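Local structure of galactose mutarotase related enzyme (Lactobacillus acidophilus, 3DCD) at residues I252-G257 and A285-T290; N212-S217 and V229-A234; A46-P51 and F111-N116. The protein is of unknown function but probably binds a carbohydrate and may act as a sugar isomerase, as aldose 1-epimerases do. One frame throughout, in Å; residues are numbered along the deposited sequence.

Contact 1. Residues I252-G257 and A285-T290; sequences IEPWWG and AGFSMT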
loop_
_atom_site.group_PDB
_atom_site.type_symbol
_atom_site.label_atom_id
_atom_site.label_comp_id
_atom_site.label_asym_id
_atom_site.label_seq_id
_atom_site.Cartn_x
_atom_site.Cartn_y
_atom_site.Cartn_z
ATOM N N ILE A 252 0.556 -2.569 -5.959
ATOM C CA ILE A 252 1.946 -2.104 -5.756
ATOM C C ILE A 252 1.905 -1.421 -4.405
ATOM O O ILE A 252 1.223 -0.408 -4.235
ATOM C CB ILE A 252 2.388 -1.135 -6.877
ATOM C CG1 ILE A 252 2.318 -1.852 -8.236
ATOM C CG2 ILE A 252 3.807 -0.577 -6.591
ATOM C CD1 ILE A 252 2.563 -0.955 -9.450
ATOM N N GLU A 253 2.588 -2.014 -3.426
ATOM C CA GLU A 253 2.407 -1.662 -2.018
ATOM C C GLU A 253 3.693 -1.088 -1.372
ATOM O O GLU A 253 4.552 -1.857 -0.936
ATOM C CB GLU A 253 1.975 -2.901 -1.223
ATOM C CG GLU A 253 0.908 -3.798 -1.890
ATOM C CD GLU A 253 0.704 -5.117 -1.137
ATOM O OE1 GLU A 253 0.908 -5.164 0.105
ATOM O OE2 GLU A 253 0.300 -6.105 -1.782
ATOM N N PRO A 254 3.810 0.248 -1.277
ATOM C CA PRO A 254 4.986 0.816 -0.583
ATOM C C PRO A 254 4.830 0.621 0.921
ATOM O O PRO A 254 3.777 0.924 1.480
ATOM C CB PRO A 254 4.933 2.316 -0.964
ATOM C CG PRO A 254 3.926 2.402 -2.123
ATOM C CD PRO A 254 2.929 1.304 -1.787
ATOM N N TRP A 255 5.870 0.099 1.564
ATOM C CA TRP A 255 5.808 -0.336 2.945
ATOM C C TRP A 255 6.914 0.300 3.771
ATOM O O TRP A 255 8.088 0.260 3.376
ATOM C CB TRP A 255 6.033 -1.853 3.047
ATOM C CG TRP A 255 4.961 -2.774 2.511
ATOM C CD1 TRP A 255 3.646 -2.483 2.225
ATOM C CD2 TRP A 255 5.132 -4.170 2.264
ATOM N NE1 TRP A 255 2.989 -3.644 1.784
ATOM C CE2 TRP A 255 3.891 -4.680 1.797
ATOM C CE3 TRP A 255 6.231 -5.047 2.395
ATOM C CZ2 TRP A 255 3.720 -6.027 1.449
ATOM C CZ3 TRP A 255 6.055 -6.392 2.048
ATOM C CH2 TRP A 255 4.805 -6.866 1.588
ATOM N N TRP A 256 6.526 0.827 4.931
ATOM C CA TRP A 256 7.422 1.266 5.991
ATOM C C TRP A 256 7.177 0.317 7.191
ATOM O O TRP A 256 6.771 0.733 8.273
ATOM C CB TRP A 256 7.109 2.717 6.365
ATOM C CG TRP A 256 7.481 3.686 5.277
ATOM C CD1 TRP A 256 8.648 4.394 5.174
ATOM C CD2 TRP A 256 6.696 4.026 4.116
ATOM N NE1 TRP A 256 8.644 5.160 4.022
ATOM C CE2 TRP A 256 7.458 4.946 3.352
ATOM C CE3 TRP A 256 5.426 3.631 3.642
ATOM C CZ2 TRP A 256 6.985 5.496 2.136
ATOM C CZ3 TRP A 256 4.960 4.171 2.442
ATOM C CH2 TRP A 256 5.738 5.087 1.695
ATOM N N GLY A 257 7.377 -0.978 6.944
ATOM C CA GLY A 257 7.031 -2.018 7.910
ATOM C C GLY A 257 6.986 -3.308 7.127
ATOM O O GLY A 257 6.959 -3.272 5.908
ATOM N N ALA A 285 5.638 9.745 6.177
ATOM C CA ALA A 285 6.007 8.957 5.014
ATOM C C ALA A 285 4.892 9.094 3.985
ATOM O O ALA A 285 3.865 9.742 4.240
ATOM C CB ALA A 285 6.182 7.508 5.401
ATOM N N GLY A 286 5.082 8.492 2.820
ATOM C CA GLY A 286 4.039 8.505 1.814
ATOM C C GLY A 286 4.592 8.183 0.462
ATOM O O GLY A 286 5.816 7.957 0.298
ATOM N N PHE A 287 3.685 8.148 -0.517
ATOM C CA PHE A 287 4.056 7.812 -1.879
ATOM C C PHE A 287 3.135 8.528 -2.855
ATOM O O PHE A 287 2.129 9.104 -2.442
ATOM C CB PHE A 287 4.037 6.294 -2.082
ATOM C CG PHE A 287 2.692 5.654 -1.816
ATOM C CD1 PHE A 287 2.302 5.338 -0.502
ATOM C CD2 PHE A 287 1.827 5.362 -2.872
ATOM C CE1 PHE A 287 1.078 4.733 -0.252
ATOM C CE2 PHE A 287 0.592 4.744 -2.630
ATOM C CZ PHE A 287 0.217 4.441 -1.329
ATOM N N SER A 288 3.486 8.499 -4.137
ATOM C CA SER A 288 2.749 9.241 -5.145
ATOM C C SER A 288 2.426 8.353 -6.335
ATOM O O SER A 288 3.214 7.480 -6.691
ATOM C CB SER A 288 3.548 10.446 -5.614
ATOM O OG SER A 288 3.852 11.258 -4.497
HETATM N N MSE A 289 1.273 8.597 -6.951
HETATM C CA MSE A 289 0.821 7.765 -8.058
HETATM C C MSE A 289 0.451 8.683 -9.203
HETATM O O MSE A 289 -0.239 9.675 -8.985
HETATM C CB MSE A 289 -0.413 6.955 -7.646
HETATM C CG MSE A 289 -0.170 5.851 -6.606
HETATM SE SE MSE A 289 -1.805 5.335 -5.665
HETATM C CE MSE A 289 -1.965 6.955 -4.537
ATOM N N THR A 290 0.905 8.359 -10.414
ATOM C CA THR A 290 0.412 9.043 -11.616
ATOM C C THR A 290 -0.326 8.037 -12.512
ATOM O O THR A 290 0.028 6.855 -12.555
ATOM C CB THR A 290 1.530 9.736 -12.415
ATOM O OG1 THR A 290 2.405 8.743 -12.981
ATOM C CG2 THR A 290 2.342 10.651 -11.500
#
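Over one face of the Trp-256 indole sits the methyl group of Ala-285, and over one face of the Phe-287 ring sits the pyrrolidine of Pro-254. Both are CH-pi contacts. Ala-285 CB is 3.6 Å from the centroid of the five-membered ring of Trp-256 and only 14° off its normal, so the methyl is well centred. Pro-254 CG lies 3.7 Å from the centroid of Phe-287 but is displaced toward the rim, 3.5 Å from Phe-287 CG, which chi1 (59°) sets between the backbone N and the carbonyl carbon, and the two side chains cross at about a right angle. At the edge of the indole, near its plane, Phe-287 CD1 stands 4.1 Å from Trp-256 CH2, which ties the two contacts into one apolar cluster. Gly-286 O also approaches Trp-256 CH2, at 3.2 Å. At the backbone angles of Gly-286 a CB would collide with the carbonyl oxygen of Ala-285, which explains the glycine between the two packing residues.

The polar rim of the indole is served from outside, Trp-256 NE1 being bonded to Asp-233. On the side of the strand turned away from this interface, Trp-255 NE1 makes a weak bond of 3.1 Å to Glu-253 OE1, and Glu-253 also touches His-143 and Trp-240.

The strand axes run nearly antiparallel, 8.1 Å apart, too far for backbone pairing. This is face-to-face packing in a beta-sandwich: strand 249-256 lies between 136-147 and 236-240 in one sheet, while 282-292 lies between 121-130 and 226-232 in the other.

Contact 2. Residues N212-S217 and V229-A234; sequences NDNKVS and VWTRDA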
loop_
_atom_site.group_PDB
_atom_site.type_symbol
_atom_site.label_atom_id
_atom_site.label_comp_id
_atom_site.label_asym_id
_atom_site.label_seq_id
_atom_site.Cartn_x
_atom_site.Cartn_y
_atom_site.Cartn_z
ATOM N N ASN A 212 15.786 7.144 -2.230
ATOM C CA ASN A 212 14.428 7.704 -2.342
ATOM C C ASN A 212 13.941 8.015 -3.747
ATOM O O ASN A 212 13.006 8.808 -3.945
ATOM C CB ASN A 212 14.255 8.922 -1.424
ATOM C CG ASN A 212 15.421 9.890 -1.499
ATOM O OD1 ASN A 212 15.890 10.388 -0.464
ATOM N ND2 ASN A 212 15.906 10.158 -2.718
ATOM N N ASP A 213 14.554 7.375 -4.728
ATOM C CA ASP A 213 14.231 7.660 -6.122
ATOM C C ASP A 213 13.537 6.502 -6.787
ATOM O O ASP A 213 13.450 6.458 -8.016
ATOM C CB ASP A 213 15.474 8.091 -6.929
ATOM C CG ASP A 213 16.615 7.072 -6.883
ATOM O OD1 ASP A 213 16.579 6.086 -6.093
ATOM O OD2 ASP A 213 17.578 7.281 -7.654
ATOM N N ASN A 214 13.027 5.570 -5.983
ATOM C CA ASN A 214 12.431 4.372 -6.546
ATOM C C ASN A 214 11.057 4.644 -7.121
ATOM O O ASN A 214 10.214 5.337 -6.511
ATOM C CB ASN A 214 12.374 3.224 -5.537
ATOM C CG ASN A 214 13.737 2.903 -4.970
ATOM O OD1 ASN A 214 14.014 3.162 -3.796
ATOM N ND2 ASN A 214 14.596 2.352 -5.801
ATOM N N LYS A 215 10.854 4.104 -8.310
ATOM C CA LYS A 215 9.571 4.212 -8.980
ATOM C C LYS A 215 9.238 2.868 -9.590
ATOM O O LYS A 215 10.079 2.249 -10.234
ATOM C CB LYS A 215 9.616 5.284 -10.070
ATOM C CG LYS A 215 10.187 6.597 -9.566
ATOM C CD LYS A 215 10.726 7.493 -10.696
ATOM C CE LYS A 215 12.099 7.044 -11.294
ATOM N NZ LYS A 215 13.320 7.370 -10.464
ATOM N N VAL A 216 8.009 2.427 -9.397
ATOM C CA VAL A 216 7.536 1.197 -10.017
ATOM C C VAL A 216 6.530 1.594 -11.116
ATOM O O VAL A 216 5.548 2.281 -10.822
ATOM C CB VAL A 216 6.861 0.258 -8.981
ATOM C CG1 VAL A 216 6.428 -1.062 -9.647
ATOM C CG2 VAL A 216 7.804 -0.013 -7.769
ATOM N N SER A 217 6.788 1.190 -12.366
ATOM C CA SER A 217 5.894 1.534 -13.478
ATOM C C SER A 217 5.126 0.312 -13.902
ATOM O O SER A 217 5.720 -0.718 -14.218
ATOM C CB SER A 217 6.658 2.014 -14.725
ATOM O OG SER A 217 7.387 3.189 -14.470
ATOM N N VAL A 229 4.228 4.485 -9.608
ATOM C CA VAL A 229 4.206 4.641 -8.161
ATOM C C VAL A 229 5.605 5.038 -7.686
ATOM O O VAL A 229 6.556 4.264 -7.824
ATOM C CB VAL A 229 3.751 3.344 -7.430
ATOM C CG1 VAL A 229 3.727 3.554 -5.934
ATOM C CG2 VAL A 229 2.340 2.927 -7.902
ATOM N N TRP A 230 5.709 6.246 -7.142
ATOM C CA TRP A 230 6.971 6.739 -6.589
ATOM C C TRP A 230 6.929 6.419 -5.088
ATOM O O TRP A 230 6.051 6.910 -4.354
ATOM C CB TRP A 230 7.080 8.246 -6.818
ATOM C CG TRP A 230 6.897 8.641 -8.269
ATOM C CD1 TRP A 230 5.739 8.550 -9.019
ATOM C CD2 TRP A 230 7.886 9.197 -9.137
ATOM N NE1 TRP A 230 5.963 8.995 -10.298
ATOM C CE2 TRP A 230 7.265 9.409 -10.400
ATOM C CE3 TRP A 230 9.232 9.543 -8.978
ATOM C CZ2 TRP A 230 7.953 9.947 -11.495
ATOM C CZ3 TRP A 230 9.923 10.079 -10.073
ATOM C CH2 TRP A 230 9.279 10.281 -11.314
ATOM N N THR A 231 7.869 5.592 -4.628
ATOM C CA THR A 231 7.794 5.036 -3.265
ATOM C C THR A 231 8.586 5.855 -2.258
ATOM O O THR A 231 8.699 5.470 -1.087
ATOM C CB THR A 231 8.294 3.584 -3.232
ATOM O OG1 THR A 231 9.622 3.542 -3.770
ATOM C CG2 THR A 231 7.370 2.657 -4.081
ATOM N N ARG A 232 9.142 6.981 -2.720
ATOM C CA ARG A 232 9.919 7.876 -1.862
ATOM C C ARG A 232 10.926 7.051 -1.040
ATOM O O ARG A 232 11.704 6.280 -1.615
ATOM C CB ARG A 232 8.972 8.712 -0.993
ATOM C CG ARG A 232 7.961 9.532 -1.830
ATOM C CD ARG A 232 7.175 10.523 -0.961
ATOM N NE ARG A 232 5.933 10.954 -1.607
ATOM C CZ ARG A 232 4.884 11.431 -0.945
ATOM N NH1 ARG A 232 4.921 11.549 0.374
ATOM N NH2 ARG A 232 3.798 11.799 -1.594
ATOM N N ASP A 233 10.902 7.178 0.283
ATOM C CA ASP A 233 11.887 6.490 1.110
ATOM C C ASP A 233 11.426 5.141 1.666
ATOM O O ASP A 233 12.006 4.639 2.643
ATOM C CB ASP A 233 12.365 7.400 2.248
ATOM C CG ASP A 233 11.240 7.823 3.206
ATOM O OD1 ASP A 233 10.033 7.504 2.998
ATOM O OD2 ASP A 233 11.582 8.498 4.196
ATOM N N ALA A 234 10.381 4.546 1.082
ATOM C CA ALA A 234 9.939 3.223 1.576
ATOM C C ALA A 234 11.113 2.247 1.511
ATOM O O ALA A 234 11.790 2.178 0.480
ATOM C CB ALA A 234 8.763 2.688 0.744
HETATM O O HOH W 1 10.163 8.210 -5.350
#
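Val-216 and Val-229 form an antiparallel hydrogen-bonded pair in the beta hairpin of strands 214-220 and 226-232, part of the large sheet. Val-216 N to Val-229 O and Val-229 N to Val-216 O both measure 2.8 Å, with N-H...O angles of 165° and 168°. Next to it, Lys-215 and Trp-230 are a non-hydrogen-bonded pair whose side chains run side by side, the lysine methylenes over a face of the indole, though modelled too tightly there for distances to carry weight. The lysine chain bends at its third torsion (-75°) and again at its fourth, and NZ turns back to Asp-213 O, 2.6 Å away and in the carbonyl plane.

Toward the open end Thr-231 N still reaches Asn-214 O, at 3.0 Å, but beyond it direct ladder bonding lapses and one water bridges the backbones. It donates to Asn-212 O (3.2 Å) and Asn-214 O (3.1 Å) and accepts from Arg-232 N (3.1 Å). Arg-232 and Asp-233 occupy the corners of a type II' turn closed by Ala-234 N and Thr-231 O.

Asn-214 O thus receives two firm donors, one from protein and one from water, and the bridging water satisfies Arg-232 N where ladder bonding gives out.

Contact 3. Residues A46-P51 and F111-N116; sequences APVLFP and FRVNYN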
loop_
_atom_site.group_PDB
_atom_site.type_symbol
_atom_site.label_atom_id
_atom_site.label_comp_id
_atom_site.label_asym_id
_atom_site.label_seq_id
_atom_site.Cartn_x
_atom_site.Cartn_y
_atom_site.Cartn_z
ATOM N N ALA A 46 -7.961 -0.648 -1.895
ATOM C CA ALA A 46 -6.667 0.011 -1.704
ATOM C C ALA A 46 -6.453 0.295 -0.197
ATOM O O ALA A 46 -6.389 1.473 0.219
ATOM C CB ALA A 46 -6.630 1.329 -2.558
ATOM N N PRO A 47 -6.369 -0.778 0.633
ATOM C CA PRO A 47 -6.345 -0.563 2.070
ATOM C C PRO A 47 -5.124 0.192 2.546
ATOM O O PRO A 47 -4.077 0.222 1.876
ATOM C CB PRO A 47 -6.336 -1.986 2.672
ATOM C CG PRO A 47 -5.807 -2.858 1.596
ATOM C CD PRO A 47 -6.324 -2.218 0.302
ATOM N N VAL A 48 -5.298 0.821 3.691
ATOM C CA VAL A 48 -4.211 1.455 4.423
ATOM C C VAL A 48 -3.775 0.432 5.468
ATOM O O VAL A 48 -4.627 -0.182 6.144
ATOM C CB VAL A 48 -4.699 2.786 5.038
ATOM C CG1 VAL A 48 -3.640 3.375 6.024
ATOM C CG2 VAL A 48 -5.044 3.795 3.915
ATOM N N LEU A 49 -2.460 0.218 5.574
ATOM C CA LEU A 49 -1.901 -0.794 6.485
ATOM C C LEU A 49 -1.246 -0.089 7.685
ATOM O O LEU A 49 -0.294 0.663 7.518
ATOM C CB LEU A 49 -0.885 -1.684 5.747
ATOM C CG LEU A 49 -1.163 -2.009 4.263
ATOM C CD1 LEU A 49 0.002 -2.740 3.610
ATOM C CD2 LEU A 49 -2.497 -2.809 4.109
ATOM N N PHE A 50 -1.793 -0.327 8.872
ATOM C CA PHE A 50 -1.382 0.335 10.115
ATOM C C PHE A 50 -2.140 -0.303 11.280
ATOM O O PHE A 50 -3.352 -0.544 11.168
ATOM C CB PHE A 50 -1.694 1.837 10.056
ATOM C CG PHE A 50 -1.460 2.571 11.354
ATOM C CD1 PHE A 50 -2.475 2.689 12.296
ATOM C CD2 PHE A 50 -0.224 3.163 11.629
ATOM C CE1 PHE A 50 -2.274 3.379 13.503
ATOM C CE2 PHE A 50 -0.022 3.854 12.828
ATOM C CZ PHE A 50 -1.041 3.957 13.763
ATOM N N PRO A 51 -1.462 -0.522 12.431
ATOM C CA PRO A 51 -0.080 -0.217 12.822
ATOM C C PRO A 51 0.935 -1.321 12.595
ATOM O O PRO A 51 2.023 -1.281 13.201
ATOM C CB PRO A 51 -0.218 0.060 14.314
ATOM C CG PRO A 51 -1.234 -0.963 14.741
ATOM C CD PRO A 51 -2.218 -1.056 13.577
ATOM N N PHE A 111 -3.156 9.308 13.772
ATOM C CA PHE A 111 -2.756 8.793 12.455
ATOM C C PHE A 111 -3.527 9.530 11.370
ATOM O O PHE A 111 -4.754 9.446 11.321
ATOM C CB PHE A 111 -3.045 7.290 12.356
ATOM C CG PHE A 111 -2.682 6.671 11.007
ATOM C CD1 PHE A 111 -1.531 7.059 10.329
ATOM C CD2 PHE A 111 -3.481 5.660 10.454
ATOM C CE1 PHE A 111 -1.178 6.471 9.069
ATOM C CE2 PHE A 111 -3.146 5.057 9.228
ATOM C CZ PHE A 111 -1.990 5.457 8.535
ATOM N N ARG A 112 -2.802 10.239 10.509
ATOM C CA ARG A 112 -3.418 11.020 9.448
ATOM C C ARG A 112 -3.038 10.461 8.082
ATOM O O ARG A 112 -1.866 10.179 7.826
ATOM C CB ARG A 112 -2.997 12.491 9.551
ATOM C CG ARG A 112 -3.719 13.268 10.648
ATOM C CD ARG A 112 -3.140 14.684 10.776
ATOM N NE ARG A 112 -3.848 15.454 11.790
ATOM C CZ ARG A 112 -3.554 15.414 13.089
ATOM N NH1 ARG A 112 -2.555 14.657 13.534
ATOM N NH2 ARG A 112 -4.256 16.135 13.938
ATOM N N VAL A 113 -4.042 10.289 7.223
ATOM C CA VAL A 113 -3.839 9.922 5.831
ATOM C C VAL A 113 -4.340 11.084 4.985
ATOM O O VAL A 113 -5.535 11.424 4.987
ATOM C CB VAL A 113 -4.567 8.587 5.440
ATOM C CG1 VAL A 113 -4.279 8.233 3.985
ATOM C CG2 VAL A 113 -4.097 7.443 6.342
ATOM N N ASN A 114 -3.401 11.718 4.299
ATOM C CA ASN A 114 -3.707 12.854 3.458
ATOM C C ASN A 114 -3.572 12.444 2.011
ATOM O O ASN A 114 -2.591 11.812 1.632
ATOM C CB ASN A 114 -2.759 14.015 3.730
ATOM C CG ASN A 114 -2.875 15.119 2.673
ATOM O OD1 ASN A 114 -3.817 15.910 2.675
ATOM N ND2 ASN A 114 -1.923 15.164 1.773
ATOM N N TYR A 115 -4.571 12.817 1.216
ATOM C CA TYR A 115 -4.542 12.620 -0.226
ATOM C C TYR A 115 -4.617 13.982 -0.872
ATOM O O TYR A 115 -5.457 14.810 -0.499
ATOM C CB TYR A 115 -5.757 11.808 -0.681
ATOM C CG TYR A 115 -5.767 10.393 -0.181
ATOM C CD1 TYR A 115 -6.537 10.031 0.922
ATOM C CD2 TYR A 115 -5.019 9.411 -0.823
ATOM C CE1 TYR A 115 -6.547 8.718 1.377
ATOM C CE2 TYR A 115 -5.014 8.087 -0.385
ATOM C CZ TYR A 115 -5.784 7.749 0.712
ATOM O OH TYR A 115 -5.786 6.450 1.154
ATOM N N ASN A 116 -3.748 14.227 -1.845
ATOM C CA ASN A 116 -3.824 15.475 -2.567
ATOM C C ASN A 116 -3.426 15.338 -4.029
ATOM O O ASN A 116 -2.637 14.458 -4.386
ATOM C CB ASN A 116 -3.057 16.581 -1.840
ATOM C CG ASN A 116 -1.582 16.439 -1.963
ATOM O OD1 ASN A 116 -1.006 16.765 -3.010
ATOM N ND2 ASN A 116 -0.935 15.960 -0.895
HETATM O O HOH W 2 -6.310 4.068 -0.423
#
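Phe-50 and Phe-111 stack face to face, with centroids 4.1 Å apart and planes inclined by 16°. The side chains slide past each other in opposite directions, so the overlap is offset: Phe-111 CD2 lies above the rim of the Phe-50 ring, 3.6 Å from Phe-50 CD1. In both residues CG is anti to the backbone N (chi1 173° and 179°), which puts each CG beside the carbonyl carbon. The opposite face of Phe-50 is covered by CB of Pro-51, whose preceding peptide bond is cis.

Apolar packing continues the contact. Val-48 CG1 meets Phe-111 tip to tip, in the plane of the ring and 3.7 Å from its CE2, and also touches Val-113 CG2 at 4.1 Å. The other branch, Val-48 CG2, passes the Tyr-115 hydroxyl, with 3.9 Å to OH. An alanine in place of Phe-111 would probably leave a gap beside Val-48 CG1 and Phe-50 without its stacking partner, freer to turn.

The polar link runs through one water, which donates to both Ala-46 O (2.7 Å) and Tyr-115 OH (2.9 Å). The hydroxyl is further hydrogen-bonded to Ala-19 O, so this buried oxygen has two partners.

Segment 46-51 contributes the short strand 48-49, which borders 136-147 in the smaller sheet; 109-118 lies between 90-96 and 121-130 in the larger one. The stack therefore lies between the two layers of the sandwich, where Phe-138 packs on Phe-50 and Val-140, Phe-126 and Val-128 pack on Phe-111.

How the contacts relate
Contacts 1 and 3 are both sheet-to-sheet packing within the sandwich, their centres 10 Å apart, whereas contact 2 is pairing inside the larger sheet. Contacts 1 and 2, with centres 7 Å apart, join directly: Ser-288 O lies 2.8 Å from Trp-230 N, a probable backbone bond between neighbouring strands, and Trp-256 NE1 lies 2.9 Å from Asp-233 OD1, which links the smaller sheet to the type II' turn that follows strand 226-232. Contact 3 meets contact 1 where Leu-49 CD1 packs 3.6 Å from Trp-255 NE1. Contacts 2 and 3 do not touch, their centres being about 17 Å apart. No bound sugar marks a site among these residues.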